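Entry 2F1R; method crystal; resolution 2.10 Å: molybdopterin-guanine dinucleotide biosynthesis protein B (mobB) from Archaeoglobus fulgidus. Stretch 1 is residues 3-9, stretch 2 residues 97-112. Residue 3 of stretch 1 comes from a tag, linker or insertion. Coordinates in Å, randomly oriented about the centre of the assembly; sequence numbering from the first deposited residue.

Stretch 1 (3-9) LILSIVG
Stretch 2 (97-112) DLVITEGFSKAGKDRI

Strand 4-9 is the middle of a three-stranded parallel arrangement, with 98-102 along one edge and the segment containing Arg 111 and Ile 112 along the other. Successive residues of the central strand bond alternately to the two edges. Toward 98-102 the ladder runs Val 99 N to O of the tag residue Leu 3 (2.9 Å), Leu 5 N to Val 99 O (2.8 Å), Thr 101 N to Leu 5 O (2.9 Å), Ile 7 N to Thr 101 O (2.7 Å) and Gly 103 N to Ile 7 O (2.9 Å), all nearly straight. Toward the other edge, Ser 6 N donates to Asp 110 O (3.1 Å), Ile 112 N to Ser 6 O (2.9 Å, bent to 148°) and Val 8 N to Ile 112 O (3.0 Å). Water 1 extends this edge, donating to Ile 4 O and accepting from Asp 110 N.

Register pairs Ile 4 with Val 99, Leu 5 with Ile 100 and Ser 6 with Thr 101, and on the other edge Ser 6 with Arg 111 and Ile 7 with Ile 112; the axes of strands 4-9 and 98-102 cross at -24°. Extended backbone, phi -90 to -120° and psi 109 to 138° over 4-7, puts Ile 4, Ser 6, Val 99 and Thr 101 on one face of that pair, Leu 5, Ile 7, Ile 100 and Glu 102 on the other. Gly 103 turns the chain out at phi/psi 84/-139°, where a CB would jam against the preceding carbonyl.

The return loop is braced by Arg 111 (chi1 p): its NE donates to Lys 109 O (2.7 Å) and its NH2 to Ser 105 O (2.6 Å). Ser 6, chi1 m, is small enough to sit beneath the loop, its OG 3.5 Å from Lys 109 CB. Ser 6 OG and water 2 share a hydrogen bond; the water donates to Phe 104 O.

Aliphatic side chains do most of the packing. Ile 7 (m, m) sets CG1 3.4 Å from Ile 100 CG2 and CD1 4.0 Å from Ile 112 CB; Leu 5 (t, p) brings CD2 4.1 Å from Ile 112 CD1. Ile 4 CD1 packs 3.8 Å from Lys 109 CE, and Val 8 CG1 lies 3.6 Å from Ser 105 CB. Together the stretches bury 980 Å².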

# COMPACT_ATOMS: atom_id res chain seq x y z
N LEU A 3 -15.44 -6.41 -10.19
CA LEU A 3 -16.13 -5.31 -10.90
C LEU A 3 -15.60 -3.90 -10.52
O LEU A 3 -15.55 -3.54 -9.35
CB LEU A 3 -17.65 -5.38 -10.65
CG LEU A 3 -18.49 -5.45 -11.95
CD1 LEU A 3 -17.53 -5.63 -13.17
CD2 LEU A 3 -19.64 -6.56 -11.92
N ILE A 4 -15.21 -3.15 -11.56
CA ILE A 4 -14.56 -1.86 -11.47
C ILE A 4 -15.51 -0.82 -12.05
O ILE A 4 -15.94 -0.92 -13.23
CB ILE A 4 -13.24 -1.82 -12.27
CG1 ILE A 4 -12.26 -2.90 -11.82
CG2 ILE A 4 -12.50 -0.44 -12.11
CD1 ILE A 4 -10.93 -2.87 -12.68
N LEU A 5 -15.84 0.16 -11.22
CA LEU A 5 -16.69 1.27 -11.56
C LEU A 5 -15.96 2.59 -11.40
O LEU A 5 -15.45 2.90 -10.29
CB LEU A 5 -17.91 1.26 -10.64
CG LEU A 5 -19.03 2.25 -10.82
CD1 LEU A 5 -19.76 2.00 -12.11
CD2 LEU A 5 -19.97 2.17 -9.64
N SER A 6 -15.94 3.39 -12.46
CA SER A 6 -15.36 4.73 -12.35
C SER A 6 -16.34 5.82 -11.94
O SER A 6 -17.45 5.90 -12.48
CB SER A 6 -14.79 5.14 -13.69
OG SER A 6 -13.80 4.21 -14.05
N ILE A 7 -15.91 6.71 -11.06
CA ILE A 7 -16.71 7.87 -10.72
C ILE A 7 -15.99 9.04 -11.40
O ILE A 7 -14.90 9.41 -10.99
CB ILE A 7 -16.85 8.08 -9.17
CG1 ILE A 7 -17.38 6.81 -8.49
CG2 ILE A 7 -17.71 9.32 -8.77
CD1 ILE A 7 -18.73 6.29 -8.99
N VAL A 8 -16.59 9.57 -12.46
CA VAL A 8 -15.95 10.57 -13.25
C VAL A 8 -16.77 11.87 -13.23
O VAL A 8 -17.95 11.87 -12.82
CB VAL A 8 -15.74 10.11 -14.72
CG1 VAL A 8 -14.91 8.78 -14.77
CG2 VAL A 8 -17.10 9.99 -15.46
N GLY A 9 -16.14 12.96 -13.68
CA GLY A 9 -16.87 14.18 -13.97
C GLY A 9 -16.11 15.46 -13.68
O GLY A 9 -14.90 15.45 -13.53
N ASP A 97 -14.89 -6.93 -3.54
CA ASP A 97 -16.18 -7.09 -4.22
C ASP A 97 -16.53 -5.95 -5.19
O ASP A 97 -17.32 -6.12 -6.10
CB ASP A 97 -17.28 -7.23 -3.16
CG ASP A 97 -17.08 -8.48 -2.32
OD1 ASP A 97 -16.87 -9.57 -2.92
OD2 ASP A 97 -17.05 -8.34 -1.10
N LEU A 98 -15.93 -4.79 -4.97
CA LEU A 98 -16.15 -3.63 -5.79
C LEU A 98 -14.88 -2.80 -5.77
O LEU A 98 -14.33 -2.55 -4.69
CB LEU A 98 -17.34 -2.79 -5.23
CG LEU A 98 -17.59 -1.41 -5.90
CD1 LEU A 98 -18.08 -1.63 -7.31
CD2 LEU A 98 -18.56 -0.54 -5.11
N VAL A 99 -14.47 -2.33 -6.94
CA VAL A 99 -13.40 -1.35 -7.05
C VAL A 99 -14.01 -0.08 -7.61
O VAL A 99 -14.59 -0.09 -8.69
CB VAL A 99 -12.18 -1.84 -7.94
CG1 VAL A 99 -11.12 -0.73 -8.13
CG2 VAL A 99 -11.54 -3.11 -7.34
N ILE A 100 -13.89 1.01 -6.87
CA ILE A 100 -14.24 2.33 -7.40
C ILE A 100 -12.98 3.14 -7.77
O ILE A 100 -12.02 3.22 -7.01
CB ILE A 100 -15.08 3.14 -6.41
CG1 ILE A 100 -16.39 2.37 -6.15
CG2 ILE A 100 -15.35 4.56 -6.94
CD1 ILE A 100 -17.16 2.85 -5.00
N THR A 101 -13.03 3.75 -8.94
CA THR A 101 -12.02 4.65 -9.47
C THR A 101 -12.47 6.10 -9.35
O THR A 101 -13.68 6.38 -9.59
CB THR A 101 -11.71 4.36 -10.94
OG1 THR A 101 -10.84 3.23 -11.03
CG2 THR A 101 -11.06 5.57 -11.59
N GLU A 102 -11.64 7.00 -8.85
CA GLU A 102 -11.98 8.42 -8.81
C GLU A 102 -11.23 8.97 -9.99
O GLU A 102 -9.98 9.05 -10.01
CB GLU A 102 -11.63 9.06 -7.47
CG GLU A 102 -11.96 10.53 -7.31
CD GLU A 102 -11.30 11.13 -6.03
OE1 GLU A 102 -10.44 12.04 -6.12
OE2 GLU A 102 -11.62 10.65 -4.93
N GLY A 103 -11.99 9.21 -11.06
CA GLY A 103 -11.38 9.58 -12.32
C GLY A 103 -10.95 8.33 -13.08
O GLY A 103 -11.73 7.32 -13.11
N PHE A 104 -9.76 8.40 -13.68
CA PHE A 104 -9.36 7.46 -14.73
C PHE A 104 -10.43 7.35 -15.83
O PHE A 104 -10.64 6.26 -16.38
CB PHE A 104 -9.11 6.04 -14.15
CG PHE A 104 -7.91 5.95 -13.27
CD1 PHE A 104 -6.70 5.46 -13.77
CD2 PHE A 104 -7.97 6.35 -11.94
CE1 PHE A 104 -5.54 5.38 -12.90
CE2 PHE A 104 -6.81 6.26 -11.07
CZ PHE A 104 -5.62 5.79 -11.57
N SER A 105 -11.06 8.46 -16.19
CA SER A 105 -12.11 8.40 -17.22
C SER A 105 -11.66 7.77 -18.55
O SER A 105 -12.42 7.01 -19.21
CB SER A 105 -12.69 9.79 -17.48
OG SER A 105 -13.71 9.63 -18.46
N LYS A 106 -10.41 8.03 -18.92
CA LYS A 106 -9.92 7.58 -20.23
C LYS A 106 -9.55 6.11 -20.28
O LYS A 106 -9.21 5.57 -21.36
CB LYS A 106 -8.80 8.48 -20.75
CG LYS A 106 -9.05 10.00 -20.60
CD LYS A 106 -10.05 10.53 -21.62
CE LYS A 106 -10.09 12.09 -21.69
NZ LYS A 106 -8.75 12.75 -21.91
N ALA A 107 -9.71 5.42 -19.15
CA ALA A 107 -9.50 3.99 -19.13
C ALA A 107 -10.66 3.18 -19.66
O ALA A 107 -10.51 1.96 -19.86
CB ALA A 107 -9.08 3.50 -17.74
N GLY A 108 -11.82 3.84 -19.89
CA GLY A 108 -12.97 3.20 -20.54
C GLY A 108 -13.81 2.24 -19.70
O GLY A 108 -14.66 1.55 -20.25
N LYS A 109 -13.59 2.18 -18.38
CA LYS A 109 -14.47 1.38 -17.51
C LYS A 109 -15.88 1.96 -17.49
O LYS A 109 -16.04 3.17 -17.64
CB LYS A 109 -13.94 1.32 -16.06
CG LYS A 109 -12.55 0.81 -15.87
CD LYS A 109 -12.32 -0.63 -16.45
CE LYS A 109 -10.93 -1.12 -16.06
NZ LYS A 109 -10.56 -2.29 -16.87
N ASP A 110 -16.90 1.11 -17.28
CA ASP A 110 -18.25 1.62 -17.00
C ASP A 110 -18.16 2.76 -15.98
O ASP A 110 -17.33 2.66 -15.09
CB ASP A 110 -19.10 0.51 -16.38
CG ASP A 110 -19.38 -0.63 -17.38
OD1 ASP A 110 -18.93 -0.52 -18.55
OD2 ASP A 110 -20.01 -1.62 -16.95
N ARG A 111 -19.02 3.78 -16.05
CA ARG A 111 -18.88 4.97 -15.19
C ARG A 111 -20.20 5.56 -14.76
O ARG A 111 -21.19 5.55 -15.51
CB ARG A 111 -18.05 6.08 -15.88
CG ARG A 111 -18.68 6.81 -17.13
CD ARG A 111 -18.28 6.15 -18.49
NE ARG A 111 -16.90 5.63 -18.42
CZ ARG A 111 -15.82 6.34 -18.69
NH1 ARG A 111 -15.92 7.59 -19.11
NH2 ARG A 111 -14.64 5.78 -18.60
N ILE A 112 -20.16 6.13 -13.56
CA ILE A 112 -21.15 7.10 -13.14
C ILE A 112 -20.57 8.47 -13.33
O ILE A 112 -19.44 8.73 -12.89
CB ILE A 112 -21.61 6.82 -11.69
CG1 ILE A 112 -22.28 5.42 -11.62
CG2 ILE A 112 -22.55 7.94 -11.19
CD1 ILE A 112 -22.82 5.07 -10.22
O HOH W 1 -16.24 -1.58 -16.05
O HOH W 2 -12.76 4.43 -16.51